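Local coordinates for cytoplasmic export protein 1 (Saccharomyces cerevisiae, PDB 3VWA), which acts in nuclear tRNA export, probably collecting tRNA from export receptors at the nuclear pore complex and passing aminoacylated tRNA to the translation machinery, at residues 282-287 against 333-338; 340-345 against 370-375. All coordinates share one frame; numbering follows the deposited sequence.

Contact 1. Residues 282-287 against 333-338; sequences GMIENF and SETNTF
Glu285 meets Thr337 through the aliphatic part of its chain: CG of Glu285 lies 3.3 Å from OG1 of Thr337 and 3.6 Å from its methyl CG2. The outer half of the same glutamate passes Thr335, whose CG2 is 3.7 Å from Glu285 OE2. Ile284 adds a looser apolar touch, its CG2 standing 4.1 Å from Thr335 CG2.

The course of the glutamate follows from its torsions. CG sits anti to the carbonyl carbon (chi1 -59°), and a bend at chi2 (85°) folds the carboxylate back toward the start of its own helix. There OE1 accepts the backbone N of Gly282 at 2.7 Å, the donor approaching from above the carboxylate plane rather than within it.

On the facing side, the chain leaves helix 321-335 through a Schellman motif at Asn336, which has positive phi, and this brings Thr337 beside Thr335. Their OG1 atoms are 2.6 Å apart, and Thr335 OG1 also bonds to Leu331 O. A water held by Glu285 O at 2.8 Å reaches Thr337 OG1 by a weak bond.

The direct contact is van der Waals, a Glu285 methylene against the Thr337 hydroxyl and a threonine methyl beside the carboxylate, with a water as polar link; the carboxylate itself is tethered to its own helix start, where the helix dipole would probably help to stabilise its negative charge.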
ATOM      1  N   GLY A 282      -3.990  -5.380   6.120  1.00 31.49           N
ATOM      2  CA  GLY A 282      -5.429  -5.187   5.966  1.00 27.11           C
ATOM      3  C   GLY A 282      -5.871  -3.901   6.551  1.00 24.76           C
ATOM      4  O   GLY A 282      -6.630  -3.189   5.891  1.00 21.51           O
HETATM    5  N   MSE A 283      -5.390  -3.561   7.770  1.00 26.83           N
HETATM    6  CA  MSE A 283      -5.940  -2.371   8.445  1.00 27.09           C
HETATM    7  C   MSE A 283      -5.523  -1.113   7.746  1.00 26.55           C
HETATM    8  O   MSE A 283      -6.331  -0.149   7.552  1.00 28.04           O
HETATM    9  CB  MSE A 283      -5.593  -2.231   9.930  1.00 34.16           C
HETATM   10  CG  MSE A 283      -6.581  -1.158  10.381  1.00 29.59           C
HETATM   11 SE   MSE A 283      -6.482  -0.677  12.243  1.00 53.63          SE
HETATM   12  CE  MSE A 283      -4.602  -0.249  12.674  1.00 37.10           C
ATOM     13  N   ILE A 284      -4.254  -1.065   7.364  1.00 26.18           N
ATOM     14  CA  ILE A 284      -3.782   0.086   6.633  1.00 27.24           C
ATOM     15  C   ILE A 284      -4.349   0.113   5.211  1.00 26.05           C
ATOM     16  O   ILE A 284      -4.938   1.125   4.785  1.00 24.95           O
ATOM     17  CB  ILE A 284      -2.244   0.137   6.570  1.00 30.63           C
ATOM     18  CG1 ILE A 284      -1.715   0.446   7.987  1.00 35.28           C
ATOM     19  CG2 ILE A 284      -1.819   1.166   5.513  1.00 28.54           C
ATOM     20  CD1 ILE A 284      -0.254   0.819   8.066  1.00 35.80           C
ATOM     21  N   GLU A 285      -4.156  -0.993   4.493  1.00 24.95           N
ATOM     22  CA  GLU A 285      -4.529  -1.114   3.075  1.00 23.63           C
ATOM     23  C   GLU A 285      -6.022  -0.991   2.837  1.00 23.62           C
ATOM     24  O   GLU A 285      -6.439  -0.307   1.910  1.00 24.76           O
ATOM     25  CB  GLU A 285      -4.060  -2.462   2.496  1.00 24.90           C
ATOM     26  CG  GLU A 285      -2.567  -2.733   2.553  1.00 27.00           C
ATOM     27  CD  GLU A 285      -2.095  -3.321   3.890  1.00 30.03           C
ATOM     28  OE1 GLU A 285      -2.826  -3.220   4.899  1.00 31.88           O
ATOM     29  OE2 GLU A 285      -0.981  -3.895   3.956  1.00 30.12           O
ATOM     30  N   ASN A 286      -6.829  -1.666   3.643  1.00 22.11           N
ATOM     31  CA  ASN A 286      -8.244  -1.809   3.331  1.00 24.20           C
ATOM     32  C   ASN A 286      -9.175  -1.151   4.330  1.00 26.98           C
ATOM     33  O   ASN A 286     -10.372  -1.260   4.185  1.00 26.18           O
ATOM     34  CB  ASN A 286      -8.631  -3.297   3.194  1.00 24.10           C
ATOM     35  CG  ASN A 286      -7.821  -4.009   2.117  1.00 27.96           C
ATOM     36  OD1 ASN A 286      -7.520  -3.439   1.067  1.00 30.26           O
ATOM     37  ND2 ASN A 286      -7.387  -5.217   2.414  1.00 27.98           N
ATOM     38  N   PHE A 287      -8.650  -0.478   5.344  1.00 27.68           N
ATOM     39  CA  PHE A 287      -9.526   0.222   6.274  1.00 27.31           C
ATOM     40  C   PHE A 287      -9.084   1.664   6.282  1.00 31.63           C
ATOM     41  O   PHE A 287      -9.824   2.558   5.813  1.00 32.00           O
ATOM     42  CB  PHE A 287      -9.444  -0.398   7.689  1.00 25.76           C
ATOM     43  CG  PHE A 287     -10.642  -0.132   8.550  1.00 28.91           C
ATOM     44  CD1 PHE A 287     -11.587   0.824   8.194  1.00 29.63           C
ATOM     45  CD2 PHE A 287     -10.807  -0.818   9.765  1.00 29.45           C
ATOM     46  CE1 PHE A 287     -12.672   1.085   9.013  1.00 32.29           C
ATOM     47  CE2 PHE A 287     -11.909  -0.573  10.579  1.00 29.81           C
ATOM     48  CZ  PHE A 287     -12.836   0.381  10.205  1.00 31.15           C
ATOM     49  N   SER A 333       1.975   3.679  -1.447  1.00 34.31           N
ATOM     50  CA  SER A 333       3.255   3.286  -2.017  1.00 37.92           C
ATOM     51  C   SER A 333       3.928   2.226  -1.151  1.00 42.08           C
ATOM     52  O   SER A 333       4.342   1.199  -1.662  1.00 37.16           O
ATOM     53  CB  SER A 333       4.182   4.484  -2.196  1.00 40.40           C
ATOM     54  OG  SER A 333       5.521   4.040  -2.438  1.00 52.84           O
ATOM     55  N   GLU A 334       4.023   2.478   0.157  1.00 40.79           N
ATOM     56  CA  GLU A 334       4.711   1.563   1.029  1.00 38.82           C
ATOM     57  C   GLU A 334       4.104   0.162   0.948  1.00 39.23           C
ATOM     58  O   GLU A 334       4.837  -0.828   0.947  1.00 36.57           O
ATOM     59  CB  GLU A 334       4.720   2.045   2.486  1.00 40.67           C
ATOM     60  CG  GLU A 334       5.464   1.039   3.370  1.00 40.89           C
ATOM     61  CD  GLU A 334       5.155   1.192   4.854  1.00 45.29           C
ATOM     62  OE1 GLU A 334       5.439   2.258   5.429  1.00 48.59           O
ATOM     63  OE2 GLU A 334       4.651   0.235   5.468  1.00 49.78           O
ATOM     64  N   THR A 335       2.774   0.082   0.869  1.00 34.72           N
ATOM     65  CA  THR A 335       2.081  -1.204   0.892  1.00 31.22           C
ATOM     66  C   THR A 335       1.832  -1.700  -0.527  1.00 33.90           C
ATOM     67  O   THR A 335       1.225  -2.747  -0.733  1.00 35.57           O
ATOM     68  CB  THR A 335       0.712  -1.120   1.598  1.00 30.90           C
ATOM     69  OG1 THR A 335      -0.099  -0.090   0.994  1.00 29.13           O
ATOM     70  CG2 THR A 335       0.869  -0.841   3.098  1.00 31.48           C
ATOM     71  N   ASN A 336       2.245  -0.925  -1.517  1.00 35.65           N
ATOM     72  CA  ASN A 336       1.893  -1.274  -2.876  1.00 38.81           C
ATOM     73  C   ASN A 336       0.418  -1.719  -3.061  1.00 40.81           C
ATOM     74  O   ASN A 336       0.157  -2.695  -3.757  1.00 42.54           O
ATOM     75  CB  ASN A 336       2.858  -2.341  -3.422  1.00 42.06           C
ATOM     76  CG  ASN A 336       2.799  -2.448  -4.933  1.00 46.39           C
ATOM     77  OD1 ASN A 336       2.611  -1.445  -5.620  1.00 51.55           O
ATOM     78  ND2 ASN A 336       2.934  -3.666  -5.462  1.00 45.12           N
ATOM     79  N   THR A 337      -0.521  -1.000  -2.430  1.00 37.34           N
ATOM     80  CA  THR A 337      -1.961  -1.195  -2.591  1.00 38.18           C
ATOM     81  C   THR A 337      -2.611   0.161  -2.867  1.00 34.56           C
ATOM     82  O   THR A 337      -2.158   1.173  -2.370  1.00 33.98           O
ATOM     83  CB  THR A 337      -2.626  -1.718  -1.290  1.00 43.25           C
ATOM     84  OG1 THR A 337      -2.263  -0.853  -0.201  1.00 47.61           O
ATOM     85  CG2 THR A 337      -2.224  -3.192  -0.966  1.00 44.28           C
ATOM     86  N   PHE A 338      -3.721   0.160  -3.580  1.00 32.54           N
ATOM     87  CA  PHE A 338      -4.290   1.358  -4.158  1.00 35.30           C
ATOM     88  C   PHE A 338      -5.770   1.119  -4.255  1.00 34.56           C
ATOM     89  O   PHE A 338      -6.175   0.148  -4.863  1.00 39.08           O
ATOM     90  CB  PHE A 338      -3.710   1.534  -5.575  1.00 36.27           C
ATOM     91  CG  PHE A 338      -2.247   1.806  -5.575  1.00 34.58           C
ATOM     92  CD1 PHE A 338      -1.331   0.768  -5.732  1.00 35.67           C
ATOM     93  CD2 PHE A 338      -1.779   3.075  -5.355  1.00 34.73           C
ATOM     94  CE1 PHE A 338       0.027   0.998  -5.658  1.00 31.13           C
ATOM     95  CE2 PHE A 338      -0.417   3.330  -5.317  1.00 34.60           C
ATOM     96  CZ  PHE A 338       0.488   2.276  -5.467  1.00 33.77           C
TER
HETATM   97  O   HOH W   1      -5.185   0.593  -0.427  1.00 25.08           O

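Contact 2. Residues 340-345 against 370-375; sequences VGFNDL and GPLSKS
Leu372 reaches across to Asn343 and Phe342 from the loop that precedes helix 374-387. From its CB the chain leads to CG, set anti to the carbonyl carbon (chi1 -87°), and this branch point lies against the backbone of the opposing helix start, 4.0 Å from Asn343 CA and 4.1 Å from Asn343 CB. Beyond it, CD1 touches two neighbours, 3.9 Å from Asn343 CA and 3.9 Å from Phe342 CD2. The leucine and phenylalanine side chains run at about a right angle, and the methyl approaches the ring obliquely.

Pro371 extends the apolar patch: its CB comes to the ring edge, near the ring plane, 3.9 Å from Phe342 CE2. Phe342 and Pro371 lie side by side and point the same way. The phenylalanine also packs on Val328 and Thr332 of helix 321-335, so its ring touches both that helix and the loop before helix 374-387, in the all-helical array that leads into the HEAT repeat at 381-419. Both segments are helix entrances, with Gly341 and Ser373 at the N-cap positions; Ser373 OG accepts the backbone N of Glu376 in the first turn.

Asn343 offers the leucine its CA and CB, whereas its amide leads away. With CG between the backbone N and carbonyl carbon (chi1 72°), ND2 can bond to Glu376 OE2, a polar link from helix 342-351 to helix 374-387 beside the apolar patch. An alanine in place of Leu372 would lack CG and both methyls, would probably open a gap beside Asn343 CA, and would leave the Phe342 ring without its CD1 neighbour. Further along, Asp344 OD1 forms a salt bridge with Arg380 NH1, a second polar tie between the same two helices.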
ATOM      1  N   VAL A 340      -9.867   1.361  -5.166  1.00 41.89           N
ATOM      2  CA  VAL A 340     -10.689   1.658  -6.332  1.00 41.63           C
ATOM      3  C   VAL A 340     -10.899   3.157  -6.400  1.00 37.04           C
ATOM      4  O   VAL A 340     -11.314   3.774  -5.443  1.00 40.15           O
ATOM      5  CB  VAL A 340     -12.012   0.824  -6.342  1.00 43.22           C
ATOM      6  CG1 VAL A 340     -13.065   1.405  -7.275  1.00 42.88           C
ATOM      7  CG2 VAL A 340     -11.709  -0.590  -6.783  1.00 39.02           C
ATOM      8  N   GLY A 341     -10.547   3.749  -7.532  1.00 41.33           N
ATOM      9  CA  GLY A 341     -10.744   5.178  -7.727  1.00 35.95           C
ATOM     10  C   GLY A 341      -9.567   6.041  -7.314  1.00 34.06           C
ATOM     11  O   GLY A 341      -9.628   7.265  -7.448  1.00 33.88           O
ATOM     12  N   PHE A 342      -8.508   5.423  -6.784  1.00 31.35           N
ATOM     13  CA  PHE A 342      -7.271   6.119  -6.532  1.00 28.98           C
ATOM     14  C   PHE A 342      -6.922   6.952  -7.778  1.00 30.21           C
ATOM     15  O   PHE A 342      -6.651   8.167  -7.718  1.00 30.26           O
ATOM     16  CB  PHE A 342      -6.205   5.056  -6.274  1.00 34.62           C
ATOM     17  CG  PHE A 342      -4.863   5.619  -5.943  1.00 34.89           C
ATOM     18  CD1 PHE A 342      -4.678   6.375  -4.791  1.00 35.54           C
ATOM     19  CD2 PHE A 342      -3.789   5.410  -6.787  1.00 39.45           C
ATOM     20  CE1 PHE A 342      -3.447   6.922  -4.501  1.00 35.98           C
ATOM     21  CE2 PHE A 342      -2.539   5.938  -6.486  1.00 36.46           C
ATOM     22  CZ  PHE A 342      -2.374   6.689  -5.336  1.00 38.44           C
ATOM     23  N   ASN A 343      -6.978   6.302  -8.929  1.00 29.84           N
ATOM     24  CA  ASN A 343      -6.771   6.999 -10.175  1.00 33.59           C
ATOM     25  C   ASN A 343      -7.586   8.305 -10.242  1.00 33.74           C
ATOM     26  O   ASN A 343      -7.014   9.347 -10.570  1.00 32.92           O
ATOM     27  CB  ASN A 343      -7.023   6.057 -11.380  1.00 39.41           C
ATOM     28  CG  ASN A 343      -8.522   5.719 -11.611  1.00 45.06           C
ATOM     29  OD1 ASN A 343      -9.394   5.921 -10.737  1.00 46.02           O
ATOM     30  ND2 ASN A 343      -8.824   5.208 -12.818  1.00 40.86           N
ATOM     31  N   ASP A 344      -8.891   8.270  -9.879  1.00 32.70           N
ATOM     32  CA  ASP A 344      -9.727   9.483  -9.906  1.00 31.36           C
ATOM     33  C   ASP A 344      -9.329  10.491  -8.861  1.00 32.42           C
ATOM     34  O   ASP A 344      -9.405  11.693  -9.101  1.00 33.88           O
ATOM     35  CB  ASP A 344     -11.229   9.143  -9.779  1.00 37.77           C
ATOM     36  CG  ASP A 344     -11.743   8.318 -10.945  1.00 39.70           C
ATOM     37  OD1 ASP A 344     -11.102   8.310 -12.022  1.00 42.02           O
ATOM     38  OD2 ASP A 344     -12.787   7.658 -10.799  1.00 43.51           O
ATOM     39  N   LEU A 345      -8.831  10.000  -7.726  1.00 34.43           N
ATOM     40  CA  LEU A 345      -8.373  10.839  -6.631  1.00 35.45           C
ATOM     41  C   LEU A 345      -7.195  11.682  -7.077  1.00 34.80           C
ATOM     42  O   LEU A 345      -7.152  12.884  -6.852  1.00 33.10           O
ATOM     43  CB  LEU A 345      -7.976   9.962  -5.434  1.00 36.08           C
ATOM     44  CG  LEU A 345      -7.823  10.708  -4.080  1.00 39.40           C
ATOM     45  CD1 LEU A 345      -8.247   9.800  -2.942  1.00 44.63           C
ATOM     46  CD2 LEU A 345      -6.409  11.192  -3.818  1.00 40.80           C
ATOM     47  N   GLY A 370       2.165   3.514 -12.951  1.00 35.45           N
ATOM     48  CA  GLY A 370       1.927   2.149 -12.549  1.00 34.77           C
ATOM     49  C   GLY A 370       0.540   2.053 -11.935  1.00 36.12           C
ATOM     50  O   GLY A 370      -0.412   1.625 -12.578  1.00 40.77           O
ATOM     51  N   PRO A 371       0.415   2.443 -10.665  1.00 33.90           N
ATOM     52  CA  PRO A 371      -0.891   2.571 -10.073  1.00 35.69           C
ATOM     53  C   PRO A 371      -1.822   3.208 -11.079  1.00 36.44           C
ATOM     54  O   PRO A 371      -3.005   2.847 -11.171  1.00 37.79           O
ATOM     55  CB  PRO A 371      -0.677   3.566  -8.923  1.00 34.33           C
ATOM     56  CG  PRO A 371       0.782   3.651  -8.707  1.00 35.46           C
ATOM     57  CD  PRO A 371       1.504   2.855  -9.757  1.00 35.53           C
ATOM     58  N   LEU A 372      -1.291   4.202 -11.787  1.00 34.62           N
ATOM     59  CA  LEU A 372      -1.984   4.838 -12.876  1.00 33.84           C
ATOM     60  C   LEU A 372      -1.281   4.413 -14.170  1.00 32.49           C
ATOM     61  O   LEU A 372      -0.052   4.405 -14.238  1.00 29.72           O
ATOM     62  CB  LEU A 372      -1.962   6.358 -12.688  1.00 36.10           C
ATOM     63  CG  LEU A 372      -3.083   7.016 -11.830  1.00 39.76           C
ATOM     64  CD1 LEU A 372      -2.906   6.908 -10.313  1.00 31.56           C
ATOM     65  CD2 LEU A 372      -3.208   8.485 -12.210  1.00 39.90           C
ATOM     66  N   SER A 373      -2.057   4.101 -15.195  1.00 31.13           N
ATOM     67  CA  SER A 373      -1.496   3.650 -16.470  1.00 35.68           C
ATOM     68  C   SER A 373      -0.913   4.853 -17.227  1.00 35.04           C
ATOM     69  O   SER A 373      -1.339   5.982 -17.010  1.00 36.25           O
ATOM     70  CB  SER A 373      -2.589   3.031 -17.327  1.00 35.00           C
ATOM     71  OG  SER A 373      -3.402   4.050 -17.885  1.00 40.64           O
ATOM     72  N   LYS A 374       0.026   4.579 -18.132  1.00 35.56           N
ATOM     73  CA  LYS A 374       0.560   5.558 -19.093  1.00 34.17           C
ATOM     74  C   LYS A 374      -0.503   6.345 -19.864  1.00 35.36           C
ATOM     75  O   LYS A 374      -0.424   7.588 -19.979  1.00 34.56           O
ATOM     76  CB  LYS A 374       1.590   4.868 -20.018  1.00 39.70           C
ATOM     77  CG  LYS A 374       2.726   4.226 -19.196  1.00 45.26           C
ATOM     78  CD  LYS A 374       3.884   3.659 -20.017  1.00 47.41           C
ATOM     79  CE  LYS A 374       5.161   3.539 -19.176  1.00 50.93           C
ATOM     80  NZ  LYS A 374       6.376   3.113 -19.941  1.00 48.78           N
ATOM     81  N   SER A 375      -1.529   5.654 -20.334  1.00 36.12           N
ATOM     82  CA  SER A 375      -2.636   6.323 -21.007  1.00 41.57           C
ATOM     83  C   SER A 375      -3.369   7.267 -20.065  1.00 41.50           C
ATOM     84  O   SER A 375      -3.762   8.373 -20.452  1.00 37.28           O
ATOM     85  CB  SER A 375      -3.590   5.302 -21.674  1.00 46.37           C
ATOM     86  OG  SER A 375      -4.776   5.076 -20.901  1.00 52.24           O
TER

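Overall arrangement
From the N terminus, the strand-bearing, kinase-like part of this fragment comes first, followed by the helices that hold both contacts. Contact 1 closes a loop running from the start of helix 283-303 to the end of helix 321-335, with 45 residues between its segments. Contact 2 opens only afterwards and joins the start of helix 342-351 to the loop that leads into helix 374-387, across helix 355-368. The two are thus in series, neither nested nor crossed. Their centres lie 15 Å apart, yet they touch where Phe338 CZ packs 3.5 Å from Pro371 CG. Together they connect successive helices just ahead of the HEAT repeat at 381-419.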